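Local atomic coordinates of phosphonate monoester hydrolase (Ruegeria pomeroyi, PDB entry 4UPK), a protein that belongs to the sulfatase family of hydrolases, within the alkaline phosphatase clan. Residues V459-E471 against H498-L510. Numbering follows the deposited sequence.
Sequences VAILRDARFTLVE and HAADLARLSRQML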
loop_
_atom_site.group_PDB
_atom_site.type_symbol
_atom_site.label_atom_id
_atom_site.label_comp_id
_atom_site.label_asym_id
_atom_site.label_seq_id
_atom_site.Cartn_x
_atom_site.Cartn_y
_atom_site.Cartn_z
ATOM N N VAL A 459 11.755 -1.462 31.295
ATOM C CA VAL A 459 11.908 -0.746 32.554
ATOM C C VAL A 459 11.004 0.494 32.413
ATOM O O VAL A 459 10.869 1.038 31.308
ATOM C CB VAL A 459 13.378 -0.336 32.839
ATOM C CG1 VAL A 459 13.535 0.100 34.287
ATOM C CG2 VAL A 459 14.358 -1.468 32.527
ATOM N N ALA A 460 10.351 0.894 33.513
ATOM C CA ALA A 460 9.499 2.071 33.556
ATOM C C ALA A 460 9.842 2.915 34.781
ATOM O O ALA A 460 10.186 2.360 35.833
ATOM C CB ALA A 460 8.042 1.669 33.565
ATOM N N ILE A 461 9.839 4.262 34.599
ATOM C CA ILE A 461 10.155 5.266 35.635
ATOM C C ILE A 461 8.970 6.248 35.781
ATOM O O ILE A 461 8.485 6.767 34.779
ATOM C CB ILE A 461 11.488 6.027 35.317
ATOM C CG1 ILE A 461 12.693 5.060 35.060
ATOM C CG2 ILE A 461 11.821 7.084 36.393
ATOM C CD1 ILE A 461 13.675 5.509 34.024
ATOM N N LEU A 462 8.515 6.502 37.019
ATOM C CA LEU A 462 7.462 7.479 37.300
ATOM C C LEU A 462 8.011 8.524 38.278
ATOM O O LEU A 462 8.384 8.175 39.389
ATOM C CB LEU A 462 6.151 6.825 37.825
ATOM C CG LEU A 462 4.943 7.771 37.931
ATOM C CD1 LEU A 462 3.689 7.114 37.412
ATOM C CD2 LEU A 462 4.734 8.262 39.365
ATOM N N ARG A 463 8.069 9.790 37.859
ATOM C CA ARG A 463 8.590 10.884 38.678
ATOM C C ARG A 463 7.453 11.684 39.241
ATOM O O ARG A 463 6.821 12.459 38.536
ATOM C CB ARG A 463 9.564 11.788 37.907
ATOM C CG ARG A 463 10.782 11.048 37.373
ATOM C CD ARG A 463 11.607 11.913 36.472
ATOM N NE ARG A 463 12.523 11.098 35.678
ATOM C CZ ARG A 463 12.249 10.626 34.467
ATOM N NH1 ARG A 463 11.095 10.920 33.877
ATOM N NH2 ARG A 463 13.132 9.863 33.832
ATOM N N ASP A 464 7.179 11.461 40.515
ATOM C CA ASP A 464 6.163 12.133 41.300
ATOM C C ASP A 464 6.873 13.331 41.976
ATOM O O ASP A 464 8.108 13.397 41.964
ATOM C CB ASP A 464 5.617 11.079 42.298
ATOM C CG ASP A 464 4.798 11.549 43.465
ATOM O OD1 ASP A 464 3.651 11.969 43.249
ATOM O OD2 ASP A 464 5.270 11.415 44.602
ATOM N N ALA A 465 6.107 14.288 42.521
ATOM C CA ALA A 465 6.648 15.478 43.205
ATOM C C ALA A 465 7.652 15.130 44.343
ATOM O O ALA A 465 8.639 15.847 44.550
ATOM C CB ALA A 465 5.505 16.319 43.758
ATOM N N ARG A 466 7.386 14.011 45.057
ATOM C CA ARG A 466 8.195 13.504 46.156
ATOM C C ARG A 466 9.020 12.244 45.781
ATOM O O ARG A 466 10.194 12.153 46.123
ATOM C CB ARG A 466 7.302 13.211 47.378
ATOM C CG ARG A 466 8.104 12.702 48.570
ATOM C CD ARG A 466 7.282 12.497 49.795
ATOM N NE ARG A 466 8.075 11.811 50.808
ATOM C CZ ARG A 466 7.568 11.116 51.813
ATOM N NH1 ARG A 466 6.258 11.002 51.956
ATOM N NH2 ARG A 466 8.367 10.508 52.670
ATOM N N PHE A 467 8.392 11.267 45.132
ATOM C CA PHE A 467 9.076 10.022 44.819
ATOM C C PHE A 467 9.384 9.772 43.366
ATOM O O PHE A 467 8.780 10.365 42.466
ATOM C CB PHE A 467 8.265 8.834 45.351
ATOM C CG PHE A 467 8.049 8.742 46.845
ATOM C CD1 PHE A 467 8.988 8.128 47.663
ATOM C CD2 PHE A 467 6.865 9.183 47.422
ATOM C CE1 PHE A 467 8.767 7.994 49.042
ATOM C CE2 PHE A 467 6.644 9.045 48.799
ATOM C CZ PHE A 467 7.613 8.474 49.602
ATOM N N THR A 468 10.332 8.845 43.142
ATOM C CA THR A 468 10.675 8.283 41.840
ATOM C C THR A 468 10.585 6.780 42.027
ATOM O O THR A 468 11.210 6.225 42.930
ATOM C CB THR A 468 12.025 8.760 41.287
ATOM O OG1 THR A 468 11.964 10.163 41.073
ATOM C CG2 THR A 468 12.394 8.066 39.963
ATOM N N LEU A 469 9.758 6.151 41.216
ATOM C CA LEU A 469 9.536 4.718 41.221
ATOM C C LEU A 469 10.117 4.115 39.926
ATOM O O LEU A 469 9.915 4.668 38.842
ATOM C CB LEU A 469 8.017 4.416 41.334
ATOM C CG LEU A 469 7.580 2.961 41.061
ATOM C CD1 LEU A 469 7.829 2.052 42.259
ATOM C CD2 LEU A 469 6.174 2.915 40.668
ATOM N N VAL A 470 10.835 2.981 40.060
ATOM C CA VAL A 470 11.380 2.212 38.948
ATOM C C VAL A 470 10.758 0.809 39.037
ATOM O O VAL A 470 10.835 0.168 40.081
ATOM C CB VAL A 470 12.931 2.169 38.905
ATOM C CG1 VAL A 470 13.434 1.282 37.764
ATOM C CG2 VAL A 470 13.540 3.580 38.806
ATOM N N GLU A 471 10.120 0.341 37.944
ATOM C CA GLU A 471 9.532 -1.001 37.883
ATOM C C GLU A 471 10.054 -1.745 36.673
ATOM O O GLU A 471 10.119 -1.174 35.580
ATOM C CB GLU A 471 7.999 -0.937 37.850
ATOM C CG GLU A 471 7.378 -0.437 39.148
ATOM C CD GLU A 471 7.125 -1.468 40.230
ATOM O OE1 GLU A 471 7.632 -2.610 40.115
ATOM O OE2 GLU A 471 6.399 -1.128 41.191
ATOM N N HIS A 498 7.764 2.511 53.727
ATOM C CA HIS A 498 7.442 3.009 52.387
ATOM C C HIS A 498 6.585 2.053 51.538
ATOM O O HIS A 498 6.373 2.315 50.360
ATOM C CB HIS A 498 8.722 3.407 51.634
ATOM C CG HIS A 498 9.416 4.618 52.188
ATOM N ND1 HIS A 498 8.849 5.880 52.108
ATOM C CD2 HIS A 498 10.604 4.717 52.824
ATOM C CE1 HIS A 498 9.713 6.703 52.686
ATOM N NE2 HIS A 498 10.784 6.049 53.128
ATOM N N ALA A 499 6.062 0.973 52.136
ATOM C CA ALA A 499 5.229 -0.028 51.447
ATOM C C ALA A 499 3.924 0.558 50.854
ATOM O O ALA A 499 3.560 0.209 49.732
ATOM C CB ALA A 499 4.938 -1.213 52.366
ATOM N N ALA A 500 3.258 1.466 51.585
ATOM C CA ALA A 500 2.044 2.139 51.128
ATOM C C ALA A 500 2.335 3.133 49.990
ATOM O O ALA A 500 1.523 3.228 49.070
ATOM C CB ALA A 500 1.347 2.831 52.291
ATOM N N ASP A 501 3.501 3.850 50.030
ATOM C CA ASP A 501 3.908 4.785 48.976
ATOM C C ASP A 501 4.213 4.014 47.715
ATOM O O ASP A 501 3.773 4.416 46.636
ATOM C CB ASP A 501 5.125 5.619 49.385
ATOM C CG ASP A 501 4.949 6.491 50.612
ATOM O OD1 ASP A 501 3.979 7.279 50.651
ATOM O OD2 ASP A 501 5.848 6.482 51.468
ATOM N N LEU A 502 4.941 2.875 47.860
ATOM C CA LEU A 502 5.326 1.945 46.784
ATOM C C LEU A 502 4.082 1.411 46.055
ATOM O O LEU A 502 4.029 1.464 44.822
ATOM C CB LEU A 502 6.175 0.783 47.373
ATOM C CG LEU A 502 6.751 -0.273 46.408
ATOM C CD1 LEU A 502 7.823 0.323 45.515
ATOM C CD2 LEU A 502 7.324 -1.442 47.180
ATOM N N ALA A 503 3.073 0.930 46.822
ATOM C CA ALA A 503 1.827 0.405 46.271
ATOM C C ALA A 503 1.008 1.482 45.522
ATOM O O ALA A 503 0.450 1.204 44.447
ATOM C CB ALA A 503 1.003 -0.244 47.378
ATOM N N ARG A 504 0.940 2.701 46.094
ATOM C CA ARG A 504 0.221 3.858 45.549
ATOM C C ARG A 504 0.835 4.343 44.224
ATOM O O ARG A 504 0.100 4.595 43.256
ATOM C CB ARG A 504 0.178 4.996 46.597
ATOM C CG ARG A 504 -0.495 6.295 46.106
ATOM C CD ARG A 504 -0.475 7.407 47.141
ATOM N NE ARG A 504 0.856 7.608 47.715
ATOM C CZ ARG A 504 1.786 8.414 47.220
ATOM N NH1 ARG A 504 1.540 9.142 46.134
ATOM N NH2 ARG A 504 2.969 8.504 47.807
ATOM N N LEU A 505 2.188 4.470 44.183
ATOM C CA LEU A 505 2.917 4.905 42.982
ATOM C C LEU A 505 2.868 3.880 41.857
ATOM O O LEU A 505 2.768 4.262 40.688
ATOM C CB LEU A 505 4.367 5.281 43.305
ATOM C CG LEU A 505 4.543 6.564 44.096
ATOM C CD1 LEU A 505 5.803 6.520 44.845
ATOM C CD2 LEU A 505 4.481 7.783 43.197
ATOM N N SER A 506 2.960 2.584 42.208
ATOM C CA SER A 506 2.886 1.476 41.254
ATOM C C SER A 506 1.476 1.385 40.612
ATOM O O SER A 506 1.370 1.088 39.416
ATOM C CB SER A 506 3.295 0.170 41.928
ATOM O OG SER A 506 3.846 -0.727 40.981
ATOM N N ARG A 507 0.410 1.713 41.378
ATOM C CA ARG A 507 -0.958 1.744 40.823
ATOM C C ARG A 507 -1.081 2.929 39.870
ATOM O O ARG A 507 -1.670 2.797 38.788
ATOM C CB ARG A 507 -2.037 1.770 41.920
ATOM C CG ARG A 507 -3.496 1.793 41.399
ATOM C CD ARG A 507 -4.481 0.962 42.219
ATOM N NE ARG A 507 -4.042 0.776 43.595
ATOM C CZ ARG A 507 -3.785 -0.398 44.144
ATOM N NH1 ARG A 507 -3.993 -1.514 43.464
ATOM N NH2 ARG A 507 -3.324 -0.467 45.384
ATOM N N GLN A 508 -0.463 4.058 40.250
ATOM C CA GLN A 508 -0.378 5.260 39.422
ATOM C C GLN A 508 0.376 4.944 38.110
ATOM O O GLN A 508 -0.042 5.392 37.046
ATOM C CB GLN A 508 0.310 6.385 40.212
ATOM C CG GLN A 508 0.246 7.746 39.549
ATOM C CD GLN A 508 0.358 8.868 40.540
ATOM O OE1 GLN A 508 1.031 8.760 41.577
ATOM N NE2 GLN A 508 -0.298 9.975 40.223
ATOM N N MET A 509 1.448 4.135 38.188
ATOM C CA MET A 509 2.218 3.671 37.021
ATOM C C MET A 509 1.403 2.715 36.155
ATOM O O MET A 509 1.461 2.814 34.925
ATOM C CB MET A 509 3.550 3.024 37.441
ATOM C CG MET A 509 4.397 2.597 36.253
ATOM S SD MET A 509 5.932 1.739 36.656
ATOM C CE MET A 509 7.021 3.167 36.916
ATOM N N LEU A 510 0.661 1.772 36.802
ATOM C CA LEU A 510 -0.220 0.817 36.137
ATOM C C LEU A 510 -1.288 1.587 35.351
ATOM O O LEU A 510 -1.466 1.344 34.157
ATOM C CB LEU A 510 -0.874 -0.164 37.157
ATOM C CG LEU A 510 -1.909 -1.162 36.590
ATOM C CD1 LEU A 510 -1.239 -2.242 35.729
ATOM C CD2 LEU A 510 -2.667 -1.841 37.679
#
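Met509 lays its long side chain across the hairpin formed by strands 458-463 and 467-472. With CG anti to the backbone N (chi1 -177°) and a bend at chi3, it turns its methyl into the hollow bounded by Ala460, Leu462 and Leu469. CE ends 3.4 Å from Ala460 O and also touches Leu469 CD2. SD lies 3.6 Å from Glu471 CB.

Leu469 and Leu462 are the bumps on the strand side. Leu469 CD2 presses on the helix backbone, 3.6 Å from Ser506 N, while CD1 touches Leu502 CD1. Leu462 CD1 lies against the Met509 backbone, 3.8 Å from its CA. Leu505 fills the next hollow with both branches. CD1 sits against Phe467 CB, and CD2 packs on Asp464 CB and Leu462 CD2.

At the helix start, Asp501 lies to one side of the Phe467 ring plane, opposite Arg466 CG, with its carboxylate tilted 38° from the ring. Its CB makes an off-centre CH-pi contact, 4.2 Å from the ring centroid. His498 ND1 comes to the ring edge and donates to Asp501 OD2, while Arg504 NH2 salt-bridges OD1, so this carboxylate is held at both oxygens.

At the far end, Ser506 OG donates to Glu471 OE2 at 2.6 Å, from above the carboxylate plane. The same oxygen salt-bridges Arg507 of the second subunit.

Helix segment 499-510 crosses one face of the four-stranded antiparallel sheet, its axis at 68° to that of strand segment 467-471, as in the C-terminal subdomain common in sulfatase-family enzymes. Leu505 and Phe467 also touch Leu480 on strand 479-482, and Ala460 packs on Phe432 of strand 431-436.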